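Local coordinates for putative methylthioribose-1-phosphate isomerase (Pyrococcus horikoshii OT3, PDB 6A34), which probably interconverts 5-methylthioribose 1-phosphate and 5-methylthioribulose 1-phosphate, the isomerisation step of the methionine salvage pathway, at residues Asp199-Val204 with Ala256-Thr261; Pro295-Ser300 with Pro321-Thr326. One frame throughout, in Å; residues are numbered along the deposited sequence.

Contact 1: Asp199-Val204 with Ala256-Thr261; sequences DETRPV and ANKIGT
The backbone at Thr-201, in the loop between strand 193-199 and helix 206-217 of the Rossmann-like domain, passes the type II beta turn Lys-258 to Thr-261, CA of Thr-201 7.4 Å from CA of Gly-260. No hydrogen bond joins the two segments; the touch is mostly of methyls and methylenes, with one carbonyl oxygen and the Lys-258 ammonium. Thr-201 CG2, anti to its backbone N, meets Lys-258 CG at 4.0 Å, and the two side chains cross obliquely. The Lys-258 chain bends at chi2 (60°), which carries NZ along the loop to 4.3 Å from Val-204 CG2. Ile-259 CG2 meets the cis peptide Arg-202 to Pro-203 where O and CD lie together, 3.8 Å from Arg-202 O and 4.1 Å from Pro-203 CD. Lys-258 is a predicted substrate-binding residue close to Cys-167, the predicted transition-state stabiliser; Thr-201 OG1 donates to Asp-199 O and is hydrogen-bonded to Cys-167 N, so the contact probably forms part of the active-site wall. Arg-202 turns to the dimer interface and Glu-200 of the second subunit. Within the turn, Lys-258 O accepts from Thr-261 N at 3.1 Å and, in the carbonyl plane, from Thr-261 OG1 at 2.7 Å.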
loop_
_atom_site.group_PDB
_atom_site.type_symbol
_atom_site.label_atom_id
_atom_site.label_comp_id
_atom_site.label_asym_id
_atom_site.label_seq_id
_atom_site.Cartn_x
_atom_site.Cartn_y
_atom_site.Cartn_z
ATOM N N ASP A 199 2.408 7.586 5.409
ATOM C CA ASP A 199 1.943 6.426 4.656
ATOM C C ASP A 199 0.785 6.906 3.781
ATOM O O ASP A 199 -0.128 7.559 4.291
ATOM C CB ASP A 199 1.449 5.310 5.575
ATOM C CG ASP A 199 2.503 4.626 6.437
ATOM O OD1 ASP A 199 3.700 4.781 6.165
ATOM O OD2 ASP A 199 2.101 3.918 7.382
ATOM N N GLU A 200 0.797 6.562 2.489
ATOM C CA GLU A 200 -0.265 7.006 1.585
ATOM C C GLU A 200 -1.629 6.481 2.053
ATOM O O GLU A 200 -2.645 7.174 1.858
ATOM C CB GLU A 200 0.057 6.640 0.135
ATOM C CG GLU A 200 0.212 5.153 -0.172
ATOM C CD GLU A 200 0.415 4.900 -1.667
ATOM O OE1 GLU A 200 0.467 5.910 -2.400
ATOM O OE2 GLU A 200 0.489 3.702 -2.114
ATOM N N THR A 201 -1.635 5.249 2.604
ATOM C CA THR A 201 -2.779 4.576 3.247
ATOM C C THR A 201 -3.852 4.123 2.244
ATOM O O THR A 201 -4.997 4.629 2.214
ATOM C CB THR A 201 -3.391 5.444 4.352
ATOM O OG1 THR A 201 -2.339 6.070 5.090
ATOM C CG2 THR A 201 -4.222 4.618 5.311
ATOM N N ARG A 202 -3.484 3.120 1.448
ATOM C CA ARG A 202 -4.400 2.396 0.601
ATOM C C ARG A 202 -5.382 1.642 1.494
ATOM O O ARG A 202 -5.045 1.319 2.629
ATOM C CB ARG A 202 -3.650 1.405 -0.304
ATOM C CG ARG A 202 -3.088 2.008 -1.586
ATOM C CD ARG A 202 -4.149 2.353 -2.620
ATOM N NE ARG A 202 -4.736 1.177 -3.233
ATOM C CZ ARG A 202 -5.811 1.192 -4.005
ATOM N NH1 ARG A 202 -6.533 2.300 -4.116
ATOM N NH2 ARG A 202 -6.147 0.086 -4.646
ATOM N N PRO A 203 -6.584 1.360 0.980
ATOM C CA PRO A 203 -7.001 1.707 -0.371
ATOM C C PRO A 203 -7.521 3.138 -0.584
ATOM O O PRO A 203 -7.535 3.620 -1.721
ATOM C CB PRO A 203 -8.178 0.768 -0.673
ATOM C CG PRO A 203 -8.638 0.271 0.679
ATOM C CD PRO A 203 -7.364 0.229 1.484
ATOM N N VAL A 204 -7.985 3.811 0.478
ATOM C CA VAL A 204 -8.746 5.054 0.312
ATOM C C VAL A 204 -7.792 6.246 0.061
ATOM O O VAL A 204 -8.218 7.220 -0.501
ATOM C CB VAL A 204 -9.727 5.265 1.499
ATOM C CG1 VAL A 204 -10.498 6.574 1.404
ATOM C CG2 VAL A 204 -10.736 4.128 1.614
ATOM N N ALA A 256 -9.055 -0.159 17.307
ATOM C CA ALA A 256 -9.340 -0.209 15.898
ATOM C C ALA A 256 -8.830 1.069 15.237
ATOM O O ALA A 256 -8.981 2.154 15.776
ATOM C CB ALA A 256 -10.828 -0.371 15.698
ATOM N N ASN A 257 -8.174 0.932 14.090
ATOM C CA ASN A 257 -7.748 2.113 13.322
ATOM C C ASN A 257 -7.661 1.669 11.861
ATOM O O ASN A 257 -7.768 0.467 11.601
ATOM C CB ASN A 257 -6.461 2.737 13.873
ATOM C CG ASN A 257 -6.228 4.147 13.367
ATOM O OD1 ASN A 257 -7.123 4.990 13.458
ATOM N ND2 ASN A 257 -5.066 4.393 12.767
ATOM N N LYS A 258 -7.500 2.639 10.943
ATOM C CA LYS A 258 -7.440 2.378 9.533
ATOM C C LYS A 258 -6.470 1.231 9.279
ATOM O O LYS A 258 -5.338 1.198 9.852
ATOM C CB LYS A 258 -6.951 3.574 8.704
ATOM C CG LYS A 258 -7.565 3.662 7.310
ATOM C CD LYS A 258 -9.098 3.793 7.325
ATOM C CE LYS A 258 -9.690 4.461 6.099
ATOM N NZ LYS A 258 -11.123 4.098 5.906
ATOM N N ILE A 259 -6.878 0.393 8.327
ATOM C CA ILE A 259 -6.143 -0.780 7.898
ATOM C C ILE A 259 -4.678 -0.412 7.635
ATOM O O ILE A 259 -4.341 0.604 6.993
ATOM C CB ILE A 259 -6.815 -1.414 6.672
ATOM C CG1 ILE A 259 -6.257 -2.801 6.369
ATOM C CG2 ILE A 259 -6.710 -0.492 5.467
ATOM C CD1 ILE A 259 -6.699 -3.864 7.346
ATOM N N GLY A 260 -3.793 -1.222 8.207
ATOM C CA GLY A 260 -2.356 -0.961 8.153
ATOM C C GLY A 260 -1.754 -0.590 9.494
ATOM O O GLY A 260 -0.555 -0.665 9.657
ATOM N N THR A 261 -2.587 -0.172 10.447
ATOM C CA THR A 261 -2.130 0.266 11.762
ATOM C C THR A 261 -1.469 -0.907 12.486
ATOM O O THR A 261 -0.387 -0.761 13.054
ATOM C CB THR A 261 -3.271 0.900 12.571
ATOM O OG1 THR A 261 -3.738 2.043 11.859
ATOM C CG2 THR A 261 -2.830 1.340 13.942
#

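Contact 2: Pro295-Ser300 with Pro321-Thr326; sequences PIEERS and PAFDVT
Glu-298 and Pro-321 form a single antiparallel, non-hydrogen-bonded bridge pair, the touching parts running 151° apart, flanked by the bond of Ala-322 to Glu-297 and the backbone bond of Arg-299 with Asn-320. Ala-322 N donates to Glu-297 O at 3.0 Å, nearly straight (167°), and Pro-321 CA adds a CA-H...O contact of 3.5 Å to the same Glu-297 O. Within 295-300, Arg-299 and Glu-297 form a salt bridge, gripped side-on with NE and NH1 both on OE2, NE at 2.7 Å. Ala-322 CB sits over one face of that guanidinium, offset toward its rim. Glu-297 CG is anti to the backbone N (chi1 -168°) and the chain stays extended, which carries OE1 to the edge of the Phe-323 ring, 3.7 Å from CE2. Apolar contacts gather round Ile-296, whose CG2 meets Pro-321 CB at 4.2 Å and whose CD1 meets Val-325 CG2 at 4.1 Å; Phe-232 of the second subunit packs against Ile-296 and Pro-321. Phe-323 also touches Asp-247, the predicted proton donor, and Arg-299 lies beside Lys-258, so the side carrying Phe-323 probably borders the active site. Loop 295-300 leads to helix 302-305, while strand 323-326 pairs with strand 255-258 and Asp-324 packs on Thr-261 of helix 261-270.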
loop_
_atom_site.group_PDB
_atom_site.type_symbol
_atom_site.label_atom_id
_atom_site.label_comp_id
_atom_site.label_asym_id
_atom_site.label_seq_id
_atom_site.Cartn_x
_atom_site.Cartn_y
_atom_site.Cartn_z
ATOM N N PRO A 295 -16.419 -5.289 15.854
ATOM C CA PRO A 295 -16.856 -5.925 14.610
ATOM C C PRO A 295 -16.098 -5.326 13.418
ATOM O O PRO A 295 -15.954 -4.111 13.374
ATOM C CB PRO A 295 -18.352 -5.581 14.536
ATOM C CG PRO A 295 -18.469 -4.267 15.299
ATOM C CD PRO A 295 -17.418 -4.338 16.392
ATOM N N ILE A 296 -15.656 -6.173 12.475
ATOM C CA ILE A 296 -14.847 -5.732 11.325
ATOM C C ILE A 296 -15.769 -5.357 10.159
ATOM O O ILE A 296 -16.516 -6.175 9.652
ATOM C CB ILE A 296 -13.804 -6.787 10.892
ATOM C CG1 ILE A 296 -12.975 -7.349 12.056
ATOM C CG2 ILE A 296 -12.901 -6.179 9.834
ATOM C CD1 ILE A 296 -12.125 -6.311 12.803
ATOM N N GLU A 297 -15.679 -4.095 9.754
ATOM C CA GLU A 297 -16.339 -3.555 8.602
ATOM C C GLU A 297 -15.507 -3.802 7.322
ATOM O O GLU A 297 -14.318 -3.525 7.253
ATOM C CB GLU A 297 -16.525 -2.063 8.866
ATOM C CG GLU A 297 -17.453 -1.360 7.883
ATOM C CD GLU A 297 -17.401 0.147 8.021
ATOM O OE1 GLU A 297 -17.122 0.619 9.153
ATOM O OE2 GLU A 297 -17.617 0.837 7.009
ATOM N N GLU A 298 -16.150 -4.343 6.289
ATOM C CA GLU A 298 -15.579 -4.444 4.965
ATOM C C GLU A 298 -16.276 -3.428 4.070
ATOM O O GLU A 298 -17.462 -3.220 4.188
ATOM C CB GLU A 298 -15.763 -5.838 4.379
ATOM C CG GLU A 298 -15.269 -6.922 5.301
ATOM C CD GLU A 298 -15.538 -8.340 4.836
ATOM O OE1 GLU A 298 -15.700 -9.226 5.723
ATOM O OE2 GLU A 298 -15.547 -8.562 3.594
ATOM N N ARG A 299 -15.526 -2.817 3.159
ATOM C CA ARG A 299 -16.116 -1.852 2.257
ATOM C C ARG A 299 -16.028 -2.385 0.828
ATOM O O ARG A 299 -15.541 -3.489 0.608
ATOM C CB ARG A 299 -15.450 -0.489 2.441
ATOM C CG ARG A 299 -15.755 0.090 3.807
ATOM C CD ARG A 299 -15.221 1.480 4.008
ATOM N NE ARG A 299 -15.825 1.937 5.248
ATOM C CZ ARG A 299 -15.410 2.968 5.975
ATOM N NH1 ARG A 299 -16.010 3.210 7.131
ATOM N NH2 ARG A 299 -14.395 3.723 5.569
ATOM N N SER A 300 -16.557 -1.590 -0.109
ATOM C CA SER A 300 -16.757 -2.007 -1.464
ATOM C C SER A 300 -15.440 -2.488 -2.051
ATOM O O SER A 300 -14.383 -1.884 -1.847
ATOM C CB SER A 300 -17.324 -0.902 -2.311
ATOM O OG SER A 300 -17.128 -1.201 -3.691
ATOM N N PRO A 321 -11.040 -5.047 4.309
ATOM C CA PRO A 321 -11.331 -4.584 5.665
ATOM C C PRO A 321 -10.924 -3.104 5.792
ATOM O O PRO A 321 -9.812 -2.761 5.465
ATOM C CB PRO A 321 -10.468 -5.516 6.518
ATOM C CG PRO A 321 -9.297 -5.822 5.612
ATOM C CD PRO A 321 -9.931 -6.005 4.250
ATOM N N ALA A 322 -11.837 -2.245 6.245
ATOM C CA ALA A 322 -11.580 -0.836 6.415
ATOM C C ALA A 322 -10.629 -0.554 7.593
ATOM O O ALA A 322 -9.814 0.401 7.523
ATOM C CB ALA A 322 -12.878 -0.127 6.632
ATOM N N PHE A 323 -10.770 -1.336 8.672
ATOM C CA PHE A 323 -10.053 -1.169 9.951
ATOM C C PHE A 323 -9.359 -2.481 10.297
ATOM O O PHE A 323 -9.808 -3.533 9.908
ATOM C CB PHE A 323 -11.034 -0.784 11.067
ATOM C CG PHE A 323 -11.734 0.504 10.734
ATOM C CD1 PHE A 323 -11.034 1.704 10.729
ATOM C CD2 PHE A 323 -13.052 0.511 10.294
ATOM C CE1 PHE A 323 -11.652 2.889 10.344
ATOM C CE2 PHE A 323 -13.666 1.696 9.909
ATOM C CZ PHE A 323 -12.967 2.879 9.935
ATOM N N ASP A 324 -8.240 -2.395 10.997
ATOM C CA ASP A 324 -7.740 -3.520 11.714
ATOM C C ASP A 324 -7.760 -3.196 13.218
ATOM O O ASP A 324 -8.135 -2.085 13.641
ATOM C CB ASP A 324 -6.393 -3.972 11.161
ATOM C CG ASP A 324 -5.260 -2.960 11.141
ATOM O OD1 ASP A 324 -5.279 -2.033 11.986
ATOM O OD2 ASP A 324 -4.334 -3.146 10.306
ATOM N N VAL A 325 -7.386 -4.195 14.013
ATOM C CA VAL A 325 -7.349 -4.102 15.450
ATOM C C VAL A 325 -5.934 -4.421 15.923
ATOM O O VAL A 325 -5.380 -5.425 15.567
ATOM C CB VAL A 325 -8.384 -5.033 16.123
ATOM C CG1 VAL A 325 -8.284 -4.956 17.626
ATOM C CG2 VAL A 325 -9.796 -4.677 15.694
ATOM N N THR A 326 -5.382 -3.523 16.737
ATOM C CA THR A 326 -4.054 -3.601 17.240
ATOM C C THR A 326 -4.120 -3.979 18.719
ATOM O O THR A 326 -4.742 -3.231 19.492
ATOM C CB THR A 326 -3.364 -2.238 17.042
ATOM O OG1 THR A 326 -3.225 -1.989 15.631
ATOM C CG2 THR A 326 -2.027 -2.171 17.755
#

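In the fold
Contact 1 is the more buried of the two, contact 2 the more exposed; their centres are 10 Å apart. Contact 1 links the two sheets, the loop after strand 193-199 of the larger one meeting the end of strand 255-258, whereas contact 2 stays at the edge of the smaller, on strand 323-326, the neighbour of 255-258. Asp-324 N pairs with Asn-257 O, and Asp-324 OD2 lies 2.9 Å from Gly-260 N, a probable hydrogen bond to the N-cap residue of helix 261-270. Contact 1 packs without a bond across it; contact 2 has a backbone hydrogen bond across it and a partly exposed salt bridge within 295-300. Both also reach the second subunit.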